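DNA polymerase III, beta subunit (Eubacterium rectale, PDB 3T0P) probably forms a ring-shaped head-to-tail homodimer around DNA, tethering polymerases and other proteins to it and so making replication processive. Local coordinates at residues 47-52 / 196-201; 52-57 / 231-236; 120-125 / 223-228. All blocks are in the same frame, centred on the assembly; numbering follows the deposited sequence.

Contact 1 (47-52 / 196-201). With ACT (acetate ion), chain T; ACT (acetate ion), chain S.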
loop_
_atom_site.group_PDB
_atom_site.type_symbol
_atom_site.label_atom_id
_atom_site.label_comp_id
_atom_site.label_asym_id
_atom_site.label_seq_id
_atom_site.Cartn_x
_atom_site.Cartn_y
_atom_site.Cartn_z
ATOM N N ALA B 47 13.493 -14.147 -18.263
ATOM C CA ALA B 47 13.782 -14.439 -16.867
ATOM C C ALA B 47 13.389 -15.886 -16.588
ATOM O O ALA B 47 12.371 -16.370 -17.100
ATOM C CB ALA B 47 13.081 -13.487 -15.935
ATOM N N ASN B 48 14.268 -16.617 -15.900
ATOM C CA ASN B 48 14.031 -18.021 -15.599
ATOM C C ASN B 48 14.516 -18.370 -14.208
ATOM O O ASN B 48 15.681 -18.137 -13.905
ATOM C CB ASN B 48 14.715 -18.909 -16.645
ATOM C CG ASN B 48 14.354 -20.358 -16.533
ATOM O OD1 ASN B 48 13.379 -20.734 -15.882
ATOM N ND2 ASN B 48 15.134 -21.208 -17.171
ATOM N N ASP B 49 13.642 -18.963 -13.375
ATOM C CA ASP B 49 14.013 -19.401 -12.029
ATOM C C ASP B 49 14.157 -20.935 -11.963
ATOM O O ASP B 49 14.303 -21.484 -10.870
ATOM C CB ASP B 49 13.010 -18.896 -10.985
ATOM C CG ASP B 49 11.613 -19.480 -11.077
ATOM O OD1 ASP B 49 11.491 -20.708 -11.146
ATOM O OD2 ASP B 49 10.641 -18.702 -11.033
HETATM N N MSE B 50 14.125 -21.618 -13.139
HETATM C CA MSE B 50 14.246 -23.074 -13.365
HETATM C C MSE B 50 12.901 -23.798 -13.229
HETATM O O MSE B 50 12.757 -24.903 -13.751
HETATM C CB MSE B 50 15.311 -23.751 -12.488
HETATM C CG MSE B 50 16.700 -23.141 -12.645
HETATM SE SE MSE B 50 17.341 -22.992 -14.496
HETATM C CE MSE B 50 17.773 -24.926 -14.788
ATOM N N GLU B 51 11.931 -23.193 -12.540
ATOM C CA GLU B 51 10.576 -23.713 -12.426
ATOM C C GLU B 51 9.678 -22.920 -13.398
ATOM O O GLU B 51 8.920 -23.500 -14.168
ATOM C CB GLU B 51 10.056 -23.617 -10.981
ATOM C CG GLU B 51 8.609 -24.052 -10.829
ATOM C CD GLU B 51 8.135 -24.239 -9.405
ATOM O OE1 GLU B 51 8.393 -25.326 -8.838
ATOM O OE2 GLU B 51 7.486 -23.312 -8.866
ATOM N N LEU B 52 9.772 -21.594 -13.335
ATOM C CA LEU B 52 8.984 -20.676 -14.144
ATOM C C LEU B 52 9.887 -19.822 -15.017
ATOM O O LEU B 52 10.812 -19.188 -14.521
ATOM C CB LEU B 52 8.144 -19.802 -13.210
ATOM C CG LEU B 52 7.239 -18.766 -13.823
ATOM C CD1 LEU B 52 6.009 -19.420 -14.413
ATOM C CD2 LEU B 52 6.806 -17.746 -12.761
ATOM N N PRO B 196 2.222 -25.538 -10.502
ATOM C CA PRO B 196 2.689 -24.905 -9.255
ATOM C C PRO B 196 1.907 -23.632 -8.916
ATOM O O PRO B 196 1.501 -22.906 -9.825
ATOM C CB PRO B 196 4.157 -24.567 -9.560
ATOM C CG PRO B 196 4.551 -25.549 -10.616
ATOM C CD PRO B 196 3.337 -25.728 -11.457
ATOM N N GLY B 197 1.674 -23.403 -7.622
ATOM C CA GLY B 197 0.946 -22.245 -7.121
ATOM C C GLY B 197 1.603 -20.945 -7.508
ATOM O O GLY B 197 0.924 -20.026 -7.979
ATOM N N LYS B 198 2.946 -20.885 -7.369
ATOM C CA LYS B 198 3.725 -19.700 -7.737
ATOM C C LYS B 198 3.511 -19.311 -9.224
ATOM O O LYS B 198 3.445 -18.136 -9.523
ATOM C CB LYS B 198 5.210 -19.921 -7.453
ATOM C CG LYS B 198 6.054 -18.639 -7.553
ATOM C CD LYS B 198 7.537 -18.874 -7.162
ATOM C CE LYS B 198 8.323 -19.813 -8.080
ATOM N NZ LYS B 198 8.424 -19.317 -9.485
ATOM N N THR B 199 3.392 -20.291 -10.139
ATOM C CA THR B 199 3.173 -20.020 -11.568
ATOM C C THR B 199 1.879 -19.256 -11.788
ATOM O O THR B 199 1.865 -18.273 -12.511
ATOM C CB THR B 199 3.159 -21.325 -12.344
ATOM O OG1 THR B 199 4.482 -21.849 -12.308
ATOM C CG2 THR B 199 2.662 -21.148 -13.785
ATOM N N LEU B 200 0.810 -19.726 -11.161
ATOM C CA LEU B 200 -0.523 -19.142 -11.210
ATOM C C LEU B 200 -0.561 -17.798 -10.530
ATOM O O LEU B 200 -1.178 -16.893 -11.082
ATOM C CB LEU B 200 -1.554 -20.103 -10.614
ATOM C CG LEU B 200 -1.617 -21.457 -11.344
ATOM C CD1 LEU B 200 -2.564 -22.373 -10.648
ATOM C CD2 LEU B 200 -2.006 -21.297 -12.817
ATOM N N GLN B 201 0.145 -17.627 -9.400
ATOM C CA GLN B 201 0.206 -16.323 -8.717
ATOM C C GLN B 201 0.933 -15.288 -9.582
ATOM O O GLN B 201 0.440 -14.174 -9.733
ATOM C CB GLN B 201 0.917 -16.439 -7.366
ATOM C CG GLN B 201 0.088 -17.074 -6.274
ATOM C CD GLN B 201 0.919 -17.486 -5.073
ATOM O OE1 GLN B 201 2.145 -17.693 -5.149
ATOM N NE2 GLN B 201 0.257 -17.678 -3.938
HETATM C C ACT T . 9.333 -16.101 -8.831
HETATM O O ACT T . 9.199 -14.928 -8.518
HETATM O OXT ACT T . 8.479 -16.629 -9.537
HETATM C CH3 ACT T . 10.523 -16.860 -8.286
HETATM C C ACT S . 11.449 -23.426 -17.175
HETATM O O ACT S . 12.683 -23.401 -17.096
HETATM O OXT ACT S . 10.884 -22.379 -17.264
HETATM C CH3 ACT S . 10.639 -24.694 -17.210
#
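K198 leaves the first turn of its helix with CG anti to the backbone N (chi1 -169°) and then bends at chi3 and chi4, whereas D49 carries CG in the crowded position between its backbone N and carbonyl carbon (chi1 67°). They meet tip to tip in a salt bridge, K198 NZ lying 2.8 Å from D49 OD2, on the syn side of the carboxylate and 35° out of its plane. An acetate ion, probably from the crystallisation liquor, also accepts from the ammonium group, with its OXT 2.7 Å from K198 NZ. A third acid stands near: E51 OE2 is 4.2 Å from K198 NZ, beyond a salt bridge, and this cluster of negative charge would favour a protonated lysine.

The other oxygen of D49 fixes its carboxylate. D49 OD1 accepts from E51 N, an Asx turn, and from L52 N, an Asx motif, each 2.9 Å away, both from the same face. Aspartate suits the site because its short side chain can receive these backbone N-H groups while offering OD2 to K198. Just before it, N48 OD1 takes M50 N in an Asx turn.

Van der Waals contacts complete the interface. The extended side chain of E51 and the P196 ring run alongside, pointing opposite ways, with E51 OE2 3.6 Å from P196 CB. P196 holds the N-cap position of helix 197-206. L52 sets CD1 against T199, 3.6 Å from T199 OG1, a hydroxyl that bonds to S235, while T199 CG2 adds a methyl surface. The arrangement is a beta-hairpin turn stabilised by Asx turns at N48 and D49, joining strands 43-48 and 52-58 of the N-terminal domain and set against the first turn of the central-domain helix.

Contact 2 (52-57 / 231-236). With EDO (1,2-ethanediol), chain X.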
loop_
_atom_site.group_PDB
_atom_site.type_symbol
_atom_site.label_atom_id
_atom_site.label_comp_id
_atom_site.label_asym_id
_atom_site.label_seq_id
_atom_site.Cartn_x
_atom_site.Cartn_y
_atom_site.Cartn_z
ATOM N N LEU B 52 9.772 -21.594 -13.335
ATOM C CA LEU B 52 8.984 -20.676 -14.144
ATOM C C LEU B 52 9.887 -19.822 -15.017
ATOM O O LEU B 52 10.812 -19.188 -14.521
ATOM C CB LEU B 52 8.144 -19.802 -13.210
ATOM C CG LEU B 52 7.239 -18.766 -13.823
ATOM C CD1 LEU B 52 6.009 -19.420 -14.413
ATOM C CD2 LEU B 52 6.806 -17.746 -12.761
ATOM N N GLY B 53 9.593 -19.827 -16.311
ATOM C CA GLY B 53 10.263 -19.044 -17.337
ATOM C C GLY B 53 9.298 -18.073 -17.989
ATOM O O GLY B 53 8.155 -18.427 -18.281
ATOM N N ILE B 54 9.720 -16.818 -18.160
ATOM C CA ILE B 54 8.909 -15.817 -18.841
ATOM C C ILE B 54 9.800 -15.201 -19.910
ATOM O O ILE B 54 10.945 -14.819 -19.657
ATOM C CB ILE B 54 8.197 -14.752 -17.950
ATOM C CG1 ILE B 54 7.392 -15.401 -16.808
ATOM C CG2 ILE B 54 7.267 -13.868 -18.807
ATOM C CD1 ILE B 54 6.849 -14.422 -15.785
ATOM N N GLU B 55 9.225 -15.070 -21.094
ATOM C CA GLU B 55 9.825 -14.567 -22.317
ATOM C C GLU B 55 8.904 -13.551 -22.937
ATOM O O GLU B 55 7.693 -13.763 -22.990
ATOM C CB GLU B 55 9.955 -15.764 -23.249
ATOM C CG GLU B 55 11.052 -15.732 -24.279
ATOM C CD GLU B 55 11.008 -17.055 -25.013
ATOM O OE1 GLU B 55 10.069 -17.252 -25.819
ATOM O OE2 GLU B 55 11.828 -17.940 -24.682
ATOM N N THR B 56 9.459 -12.460 -23.436
ATOM C CA THR B 56 8.650 -11.425 -24.059
ATOM C C THR B 56 9.469 -10.790 -25.190
ATOM O O THR B 56 10.710 -10.759 -25.136
ATOM C CB THR B 56 8.109 -10.440 -22.987
ATOM O OG1 THR B 56 6.931 -9.796 -23.465
ATOM C CG2 THR B 56 9.131 -9.423 -22.529
ATOM N N ILE B 57 8.771 -10.382 -26.264
ATOM C CA ILE B 57 9.398 -9.774 -27.433
ATOM C C ILE B 57 9.224 -8.270 -27.333
ATOM O O ILE B 57 8.109 -7.789 -27.091
ATOM C CB ILE B 57 8.866 -10.342 -28.776
ATOM C CG1 ILE B 57 9.134 -11.874 -28.915
ATOM C CG2 ILE B 57 9.412 -9.573 -29.997
ATOM C CD1 ILE B 57 10.624 -12.318 -29.095
ATOM N N THR B 231 3.959 -12.356 -25.008
ATOM C CA THR B 231 4.542 -13.065 -23.878
ATOM C C THR B 231 4.275 -14.556 -23.918
ATOM O O THR B 231 3.217 -15.004 -24.344
ATOM C CB THR B 231 3.966 -12.442 -22.590
ATOM O OG1 THR B 231 4.320 -11.062 -22.599
ATOM C CG2 THR B 231 4.508 -13.067 -21.312
ATOM N N THR B 232 5.269 -15.317 -23.459
ATOM C CA THR B 232 5.241 -16.766 -23.297
ATOM C C THR B 232 5.667 -17.062 -21.873
ATOM O O THR B 232 6.710 -16.600 -21.414
ATOM C CB THR B 232 6.121 -17.471 -24.338
ATOM O OG1 THR B 232 5.702 -17.058 -25.633
ATOM C CG2 THR B 232 6.004 -18.981 -24.270
ATOM N N VAL B 233 4.836 -17.791 -21.170
ATOM C CA VAL B 233 5.095 -18.250 -19.825
ATOM C C VAL B 233 5.238 -19.735 -19.924
ATOM O O VAL B 233 4.372 -20.390 -20.525
ATOM C CB VAL B 233 4.001 -17.817 -18.831
ATOM C CG1 VAL B 233 4.218 -18.472 -17.482
ATOM C CG2 VAL B 233 3.958 -16.297 -18.686
ATOM N N VAL B 234 6.367 -20.271 -19.414
ATOM C CA VAL B 234 6.637 -21.707 -19.389
ATOM C C VAL B 234 6.860 -22.168 -17.943
ATOM O O VAL B 234 7.641 -21.568 -17.214
ATOM C CB VAL B 234 7.816 -22.084 -20.302
ATOM C CG1 VAL B 234 8.031 -23.604 -20.305
ATOM C CG2 VAL B 234 7.585 -21.568 -21.719
ATOM N N SER B 235 6.172 -23.222 -17.530
ATOM C CA SER B 235 6.306 -23.718 -16.171
ATOM C C SER B 235 6.410 -25.208 -16.133
ATOM O O SER B 235 5.736 -25.903 -16.899
ATOM C CB SER B 235 5.122 -23.265 -15.322
ATOM O OG SER B 235 5.116 -23.815 -14.013
ATOM N N ARG B 236 7.247 -25.722 -15.209
ATOM C CA ARG B 236 7.334 -27.152 -14.917
ATOM C C ARG B 236 6.030 -27.565 -14.251
ATOM O O ARG B 236 5.346 -26.713 -13.705
ATOM C CB ARG B 236 8.502 -27.446 -13.988
ATOM C CG ARG B 236 9.898 -27.333 -14.609
ATOM C CD ARG B 236 10.959 -28.082 -13.788
ATOM N NE ARG B 236 10.757 -27.956 -12.337
ATOM C CZ ARG B 236 11.625 -27.409 -11.487
ATOM N NH1 ARG B 236 12.799 -26.960 -11.920
ATOM N NH2 ARG B 236 11.335 -27.326 -10.193
HETATM C C1 EDO X . 6.643 -14.839 -28.507
HETATM O O1 EDO X . 5.641 -14.529 -27.522
HETATM C C2 EDO X . 7.882 -15.447 -27.853
HETATM O O2 EDO X . 8.183 -14.762 -26.630
#
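T56 OG1 has two polar partners, T231 OG1 at 3.0 Å and the carbonyl oxygen of N230, just before the partner strand. T56 turns this hydroxyl anti to its backbone N (chi1 -156°), and a threonine on each strand thus gives a buried pair of hydroxyls a mutual partner. Further along, the backbones close two hydrogen-bonded pairs. G53 and V234 exchange N-H and C=O, with G53 N 2.8 Å from V234 O and nearly straight at 174°. E55 and T232 repeat the exchange, E55 N lying 3.0 Å from T232 O.

The segments run antiparallel, 168° between their directions. They are the seam where the N-terminal and central domains share one continuous sheet, a feature of this ring-forming family.

On the face bearing L52, I54 and V233, L52 and V233 pack against helix 197-206, while I54 meets A21. L52 CD1 touches V233 CG1 at 3.7 Å. I54 and V233 lie side by side and point the same way, I54 CG1 being 4.0 Å from V233 CG2, and I203 of the helix packs on V233. Beta-branched residues fit such an extended, buried strand. On the other face the partly exposed E55 and T232 hold an ethanediol molecule, probably from the crystallisation liquor: T232 OG1 is 3.2 Å from its O1, and its O2 gives E55 OE1 a weak bond.

Contact 3 (120-125 / 223-228)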
loop_
_atom_site.group_PDB
_atom_site.type_symbol
_atom_site.label_atom_id
_atom_site.label_comp_id
_atom_site.label_asym_id
_atom_site.label_seq_id
_atom_site.Cartn_x
_atom_site.Cartn_y
_atom_site.Cartn_z
ATOM N N PRO B 120 13.423 -24.093 -21.761
ATOM C CA PRO B 120 13.538 -25.228 -22.691
ATOM C C PRO B 120 12.517 -25.169 -23.821
ATOM O O PRO B 120 11.474 -24.513 -23.692
ATOM C CB PRO B 120 13.267 -26.439 -21.796
ATOM C CG PRO B 120 12.422 -25.901 -20.689
ATOM C CD PRO B 120 12.967 -24.539 -20.428
ATOM N N TYR B 121 12.821 -25.856 -24.926
ATOM C CA TYR B 121 11.884 -26.013 -26.018
ATOM C C TYR B 121 10.769 -26.946 -25.525
ATOM O O TYR B 121 11.050 -27.957 -24.864
ATOM C CB TYR B 121 12.581 -26.596 -27.265
ATOM C CG TYR B 121 11.614 -27.153 -28.288
ATOM C CD1 TYR B 121 10.959 -26.314 -29.188
ATOM C CD2 TYR B 121 11.306 -28.510 -28.318
ATOM C CE1 TYR B 121 10.038 -26.816 -30.106
ATOM C CE2 TYR B 121 10.389 -29.024 -29.235
ATOM C CZ TYR B 121 9.768 -28.175 -30.137
ATOM O OH TYR B 121 8.864 -28.677 -31.045
ATOM N N VAL B 122 9.513 -26.584 -25.807
ATOM C CA VAL B 122 8.352 -27.383 -25.407
ATOM C C VAL B 122 7.538 -27.612 -26.665
ATOM O O VAL B 122 7.135 -26.639 -27.320
ATOM C CB VAL B 122 7.501 -26.755 -24.256
ATOM C CG1 VAL B 122 6.357 -27.681 -23.848
ATOM C CG2 VAL B 122 8.357 -26.412 -23.044
ATOM N N GLU B 123 7.313 -28.884 -27.016
ATOM C CA GLU B 123 6.534 -29.215 -28.202
ATOM C C GLU B 123 5.086 -28.764 -28.016
ATOM O O GLU B 123 4.481 -29.020 -26.979
ATOM C CB GLU B 123 6.613 -30.703 -28.563
ATOM C CG GLU B 123 6.248 -30.930 -30.024
ATOM C CD GLU B 123 6.471 -32.324 -30.576
ATOM O OE1 GLU B 123 7.628 -32.640 -30.935
ATOM O OE2 GLU B 123 5.474 -33.068 -30.726
ATOM N N ARG B 124 4.562 -28.037 -29.007
ATOM C CA ARG B 124 3.205 -27.513 -28.982
ATOM C C ARG B 124 2.277 -28.461 -29.711
ATOM O O ARG B 124 2.279 -28.523 -30.944
ATOM C CB ARG B 124 3.155 -26.107 -29.589
ATOM C CG ARG B 124 3.563 -25.024 -28.610
ATOM C CD ARG B 124 4.185 -23.842 -29.328
ATOM N NE ARG B 124 4.393 -22.689 -28.449
ATOM C CZ ARG B 124 5.389 -22.566 -27.575
ATOM N NH1 ARG B 124 6.264 -23.553 -27.410
ATOM N NH2 ARG B 124 5.509 -21.467 -26.846
ATOM N N ASN B 125 1.504 -29.226 -28.940
ATOM C CA ASN B 125 0.552 -30.158 -29.491
ATOM C C ASN B 125 -0.797 -29.463 -29.499
ATOM O O ASN B 125 -0.954 -28.416 -30.147
ATOM C CB ASN B 125 0.564 -31.481 -28.700
ATOM C CG ASN B 125 1.925 -32.146 -28.667
ATOM O OD1 ASN B 125 2.646 -32.215 -29.681
ATOM N ND2 ASN B 125 2.316 -32.622 -27.487
ATOM N N HIS B 223 5.508 -29.952 -18.821
ATOM C CA HIS B 223 5.406 -28.503 -18.924
ATOM C C HIS B 223 4.022 -27.989 -19.314
ATOM O O HIS B 223 3.233 -28.680 -19.959
ATOM C CB HIS B 223 6.419 -27.992 -19.958
ATOM C CG HIS B 223 7.840 -28.276 -19.581
ATOM N ND1 HIS B 223 8.558 -27.411 -18.779
ATOM C CD2 HIS B 223 8.607 -29.352 -19.855
ATOM C CE1 HIS B 223 9.744 -27.974 -18.614
ATOM N NE2 HIS B 223 9.816 -29.143 -19.243
ATOM N N ILE B 224 3.743 -26.757 -18.887
ATOM C CA ILE B 224 2.560 -25.998 -19.259
ATOM C C ILE B 224 3.086 -24.687 -19.852
ATOM O O ILE B 224 4.031 -24.113 -19.317
ATOM C CB ILE B 224 1.523 -25.802 -18.134
ATOM C CG1 ILE B 224 0.238 -25.120 -18.686
ATOM C CG2 ILE B 224 2.113 -25.060 -16.905
ATOM C CD1 ILE B 224 -1.045 -25.323 -17.784
ATOM N N VAL B 225 2.514 -24.260 -20.979
ATOM C CA VAL B 225 2.872 -23.035 -21.696
ATOM C C VAL B 225 1.612 -22.174 -21.838
ATOM O O VAL B 225 0.558 -22.674 -22.211
ATOM C CB VAL B 225 3.526 -23.353 -23.078
ATOM C CG1 VAL B 225 3.862 -22.079 -23.859
ATOM C CG2 VAL B 225 4.760 -24.250 -22.921
ATOM N N PHE B 226 1.728 -20.893 -21.490
ATOM C CA PHE B 226 0.698 -19.874 -21.626
ATOM C C PHE B 226 1.193 -18.835 -22.598
ATOM O O PHE B 226 2.278 -18.309 -22.393
ATOM C CB PHE B 226 0.401 -19.188 -20.274
ATOM C CG PHE B 226 -0.050 -20.090 -19.164
ATOM C CD1 PHE B 226 0.878 -20.730 -18.346
ATOM C CD2 PHE B 226 -1.401 -20.253 -18.887
ATOM C CE1 PHE B 226 0.456 -21.555 -17.305
ATOM C CE2 PHE B 226 -1.815 -21.069 -17.845
ATOM C CZ PHE B 226 -0.884 -21.722 -17.069
ATOM N N GLU B 227 0.430 -18.543 -23.658
ATOM C CA GLU B 227 0.776 -17.477 -24.603
ATOM C C GLU B 227 -0.316 -16.437 -24.617
ATOM O O GLU B 227 -1.481 -16.781 -24.695
ATOM C CB GLU B 227 0.992 -17.969 -26.033
ATOM C CG GLU B 227 1.780 -19.242 -26.201
ATOM C CD GLU B 227 2.057 -19.444 -27.674
ATOM O OE1 GLU B 227 1.088 -19.423 -28.465
ATOM O OE2 GLU B 227 3.249 -19.465 -28.049
ATOM N N PHE B 228 0.061 -15.184 -24.549
ATOM C CA PHE B 228 -0.845 -14.051 -24.571
ATOM C C PHE B 228 -0.042 -12.837 -24.973
ATOM O O PHE B 228 1.080 -12.667 -24.497
ATOM C CB PHE B 228 -1.564 -13.859 -23.207
ATOM C CG PHE B 228 -0.654 -13.600 -22.036
ATOM C CD1 PHE B 228 0.055 -14.640 -21.438
ATOM C CD2 PHE B 228 -0.473 -12.305 -21.547
ATOM C CE1 PHE B 228 0.924 -14.394 -20.367
ATOM C CE2 PHE B 228 0.386 -12.062 -20.462
ATOM C CZ PHE B 228 1.070 -13.109 -19.871
#
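V122 lays its two methyl groups against strand 223-228. Its CG1, anti to the backbone N (chi1 -177°), meets H223 CB at 3.9 Å and V225 CG2 at the same separation, while CG2 stands over one face of the H223 imidazole. The two valines overlap flank to flank, pointing opposite ways, and their compact branching suits close packing at the buried middle of the contact. P120 adds its ring obliquely, CG 4.0 Å from H223 CE1.

R124 sends CG anti to its carbonyl carbon (chi1 -82°) and stays extended as far as NE, crossing V225 at about a right angle; NH2 lies 3.5 Å from V225 CG1. Its tip then meets that of E227. E227 OE2 sits in the guanidinium plane, at the edge, 3.3 Å from R124 NH2, with a weaker bond of 3.4 Å from R124 NE to the same oxygen. The two planes are 61° apart, and R124 NH2 meets OE2 from above the carboxylate plane. R124 NH1 also makes a weak bond to V122 O of its own segment.

An alanine in place of E227 would probably leave the R124 guanidinium without its charged mate and freer to turn. R124 is modelled in two conformers, so this pairing describes one of them. The chemistry implies a linker held to the central-domain sheet by apolar packing around V122 and by a long, more exposed ion pair at R124.

The three contacts lie along one eight-stranded sheet that passes from the N-terminal into the central domain. Contact 2 sits in the middle, its centre about 9 Å from those of contacts 1 and 3, which are about 14 Å apart. Contacts 1 and 2 share L52 and are tied by T199 OG1 to S235 OG at 2.7 Å. Contact 3 joins contact 2 through neighbouring strands, V233 O lying 2.9 Å from F226 N. The helix of contact 1 covers one face of the sheet, where T199 CG2 reaches F226 CE1 at 4.2 Å, while the linker 120-125 packs on the other face. The bound acetates and ethanediol probably come from the crystallisation liquor.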